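Local structure of PnpC (Pseudomonas putida, 3N9T) at residues W214-L219 with D244-F249. The protein uses ferric iron to cleave the aromatic ring of hydroxyquinol between adjacent hydroxyl-bearing carbons, as an intradiol dioxygenase. Sequence-based numbering, arbitrary orientation.
Sequences WRPAHL and DSDAVF. With FE (Fe (III) ion), chain D.
OD1 of D246 is gripped by two donors, NE of R215 at 2.7 Å on the syn side of the carboxylate and the backbone N of V248 at 3.2 Å from above the carboxylate plane. OD2 takes NH2 of R215 at 2.6 Å through its syn lone pair. The guanidinium therefore holds the carboxylate side-on, with NE and one NH, and the two planes are only 4° apart. D246 reaches this position with CG anti to its own backbone N (chi1 -176°); the V248 bond closes an Asx turn at the head of a type I turn from D246 to F249, and G250 N also binds OD2. CG2 of V248 lies over one guanidinium face, 3.2 Å from NE of R215, while CD of P216 packs 3.5 Å from OD1 of D246. A247 N donates a backbone hydrogen bond to O of W214 at 3.1 Å. In this intradiol dioxygenase the salt bridge ties the loop between strands 231-237 and 256-262 to strand 214-224, which carries two of the iron ligands, H218 and H220. Replacing R215 by a leucine would probably leave the buried D246 carboxylate without its countercharge and V248 CG2 without the flat guanidinium it packs on. Just beyond, H218 binds iron(III) through NE2 at 2.0 Å, alongside Y160, Y194, H220 and a water. Its ND1 donates to O of P216 at 2.8 Å, in the ring plane and nearly straight at 173°, which, with the iron bond at NE2, fixes the rotation of the imidazole and is likely to make NE2 a stronger donor to the metal.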
loop_
_atom_site.group_PDB
_atom_site.type_symbol
_atom_site.label_atom_id
_atom_site.label_comp_id
_atom_site.label_asym_id
_atom_site.label_seq_id
_atom_site.Cartn_x
_atom_site.Cartn_y
_atom_site.Cartn_z
ATOM N N TRP A 214 16.404 0.334 -15.707
ATOM C CA TRP A 214 16.915 -0.768 -16.552
ATOM C C TRP A 214 16.972 -2.105 -15.851
ATOM O O TRP A 214 17.406 -2.216 -14.688
ATOM C CB TRP A 214 18.297 -0.492 -17.159
ATOM C CG TRP A 214 18.311 0.622 -18.143
ATOM C CD1 TRP A 214 18.443 1.943 -17.861
ATOM C CD2 TRP A 214 18.160 0.528 -19.557
ATOM N NE1 TRP A 214 18.387 2.684 -19.016
ATOM C CE2 TRP A 214 18.225 1.843 -20.075
ATOM C CE3 TRP A 214 18.032 -0.541 -20.457
ATOM C CZ2 TRP A 214 18.168 2.115 -21.434
ATOM C CZ3 TRP A 214 17.957 -0.263 -21.801
ATOM C CH2 TRP A 214 17.973 1.054 -22.280
ATOM N N ARG A 215 16.634 -3.134 -16.612
ATOM C CA ARG A 215 17.103 -4.476 -16.291
ATOM C C ARG A 215 18.359 -4.898 -17.054
ATOM O O ARG A 215 18.447 -4.656 -18.258
ATOM C CB ARG A 215 16.023 -5.457 -16.561
ATOM C CG ARG A 215 14.744 -5.013 -15.825
ATOM C CD ARG A 215 14.068 -6.167 -15.169
ATOM N NE ARG A 215 14.961 -6.927 -14.313
ATOM C CZ ARG A 215 14.811 -8.219 -14.107
ATOM N NH1 ARG A 215 13.800 -8.849 -14.672
ATOM N NH2 ARG A 215 15.637 -8.884 -13.325
ATOM N N PRO A 216 19.313 -5.535 -16.362
ATOM C CA PRO A 216 20.393 -6.182 -17.127
ATOM C C PRO A 216 19.870 -7.263 -18.065
ATOM O O PRO A 216 18.861 -7.905 -17.774
ATOM C CB PRO A 216 21.265 -6.847 -16.060
ATOM C CG PRO A 216 20.389 -6.945 -14.840
ATOM C CD PRO A 216 19.320 -5.911 -14.926
ATOM N N ALA A 217 20.599 -7.481 -19.165
ATOM C CA ALA A 217 20.268 -8.521 -20.151
ATOM C C ALA A 217 20.134 -9.906 -19.519
ATOM O O ALA A 217 20.914 -10.279 -18.649
ATOM C CB ALA A 217 21.325 -8.513 -21.296
ATOM N N HIS A 218 19.083 -10.635 -19.890
ATOM C CA HIS A 218 18.875 -11.965 -19.323
ATOM C C HIS A 218 18.109 -12.886 -20.209
ATOM O O HIS A 218 17.340 -12.430 -21.059
ATOM C CB HIS A 218 18.132 -11.904 -17.987
ATOM C CG HIS A 218 16.824 -11.153 -18.045
ATOM N ND1 HIS A 218 16.752 -9.785 -17.943
ATOM C CD2 HIS A 218 15.542 -11.589 -18.163
ATOM C CE1 HIS A 218 15.475 -9.409 -18.022
ATOM N NE2 HIS A 218 14.721 -10.483 -18.165
ATOM N N LEU A 219 18.204 -14.182 -19.867
ATOM C CA LEU A 219 17.395 -15.201 -20.517
ATOM C C LEU A 219 16.567 -15.857 -19.393
ATOM O O LEU A 219 17.138 -16.192 -18.347
ATOM C CB LEU A 219 18.330 -16.211 -21.225
ATOM C CG LEU A 219 17.730 -17.417 -21.993
ATOM C CD1 LEU A 219 16.658 -16.992 -23.077
ATOM C CD2 LEU A 219 18.866 -18.212 -22.650
ATOM N N ASP A 244 24.701 -4.749 -11.289
ATOM C CA ASP A 244 24.768 -4.377 -9.874
ATOM C C ASP A 244 23.647 -3.419 -9.528
ATOM O O ASP A 244 23.580 -2.971 -8.419
ATOM C CB ASP A 244 26.145 -3.718 -9.489
ATOM C CG ASP A 244 27.325 -4.710 -9.628
ATOM O OD1 ASP A 244 27.222 -5.837 -9.058
ATOM O OD2 ASP A 244 28.354 -4.412 -10.310
ATOM N N SER A 245 22.797 -3.069 -10.490
ATOM C CA SER A 245 21.814 -2.047 -10.242
ATOM C C SER A 245 20.446 -2.409 -10.894
ATOM O O SER A 245 19.713 -1.540 -11.291
ATOM C CB SER A 245 22.379 -0.657 -10.720
ATOM O OG SER A 245 22.433 -0.649 -12.134
ATOM N N ASP A 246 20.146 -3.725 -10.986
ATOM C CA ASP A 246 18.892 -4.221 -11.532
ATOM C C ASP A 246 17.752 -3.498 -10.858
ATOM O O ASP A 246 17.625 -3.551 -9.603
ATOM C CB ASP A 246 18.781 -5.744 -11.294
ATOM C CG ASP A 246 17.509 -6.375 -11.941
ATOM O OD1 ASP A 246 16.686 -5.675 -12.599
ATOM O OD2 ASP A 246 17.319 -7.588 -11.787
ATOM N N ALA A 247 16.910 -2.855 -11.660
ATOM C CA ALA A 247 15.777 -2.090 -11.133
ATOM C C ALA A 247 14.801 -2.923 -10.268
ATOM O O ALA A 247 14.027 -2.358 -9.466
ATOM C CB ALA A 247 15.005 -1.379 -12.240
ATOM N N VAL A 248 14.816 -4.247 -10.457
ATOM C CA VAL A 248 13.870 -5.068 -9.689
ATOM C C VAL A 248 14.630 -6.113 -8.893
ATOM O O VAL A 248 14.063 -7.073 -8.432
ATOM C CB VAL A 248 12.780 -5.695 -10.587
ATOM C CG1 VAL A 248 12.027 -4.631 -11.434
ATOM C CG2 VAL A 248 13.395 -6.733 -11.569
ATOM N N PHE A 249 15.934 -5.890 -8.749
ATOM C CA PHE A 249 16.797 -6.652 -7.882
ATOM C C PHE A 249 16.750 -8.185 -8.154
ATOM O O PHE A 249 16.821 -8.965 -7.203
ATOM C CB PHE A 249 16.432 -6.356 -6.414
ATOM C CG PHE A 249 16.160 -4.908 -6.128
ATOM C CD1 PHE A 249 17.218 -4.012 -6.032
ATOM C CD2 PHE A 249 14.859 -4.438 -5.983
ATOM C CE1 PHE A 249 17.024 -2.688 -5.794
ATOM C CE2 PHE A 249 14.626 -3.074 -5.758
ATOM C CZ PHE A 249 15.722 -2.206 -5.607
HETATM FE FE FE D . 12.798 -10.540 -18.601
HETATM O O HOH W 1 11.077 -10.393 -17.365
#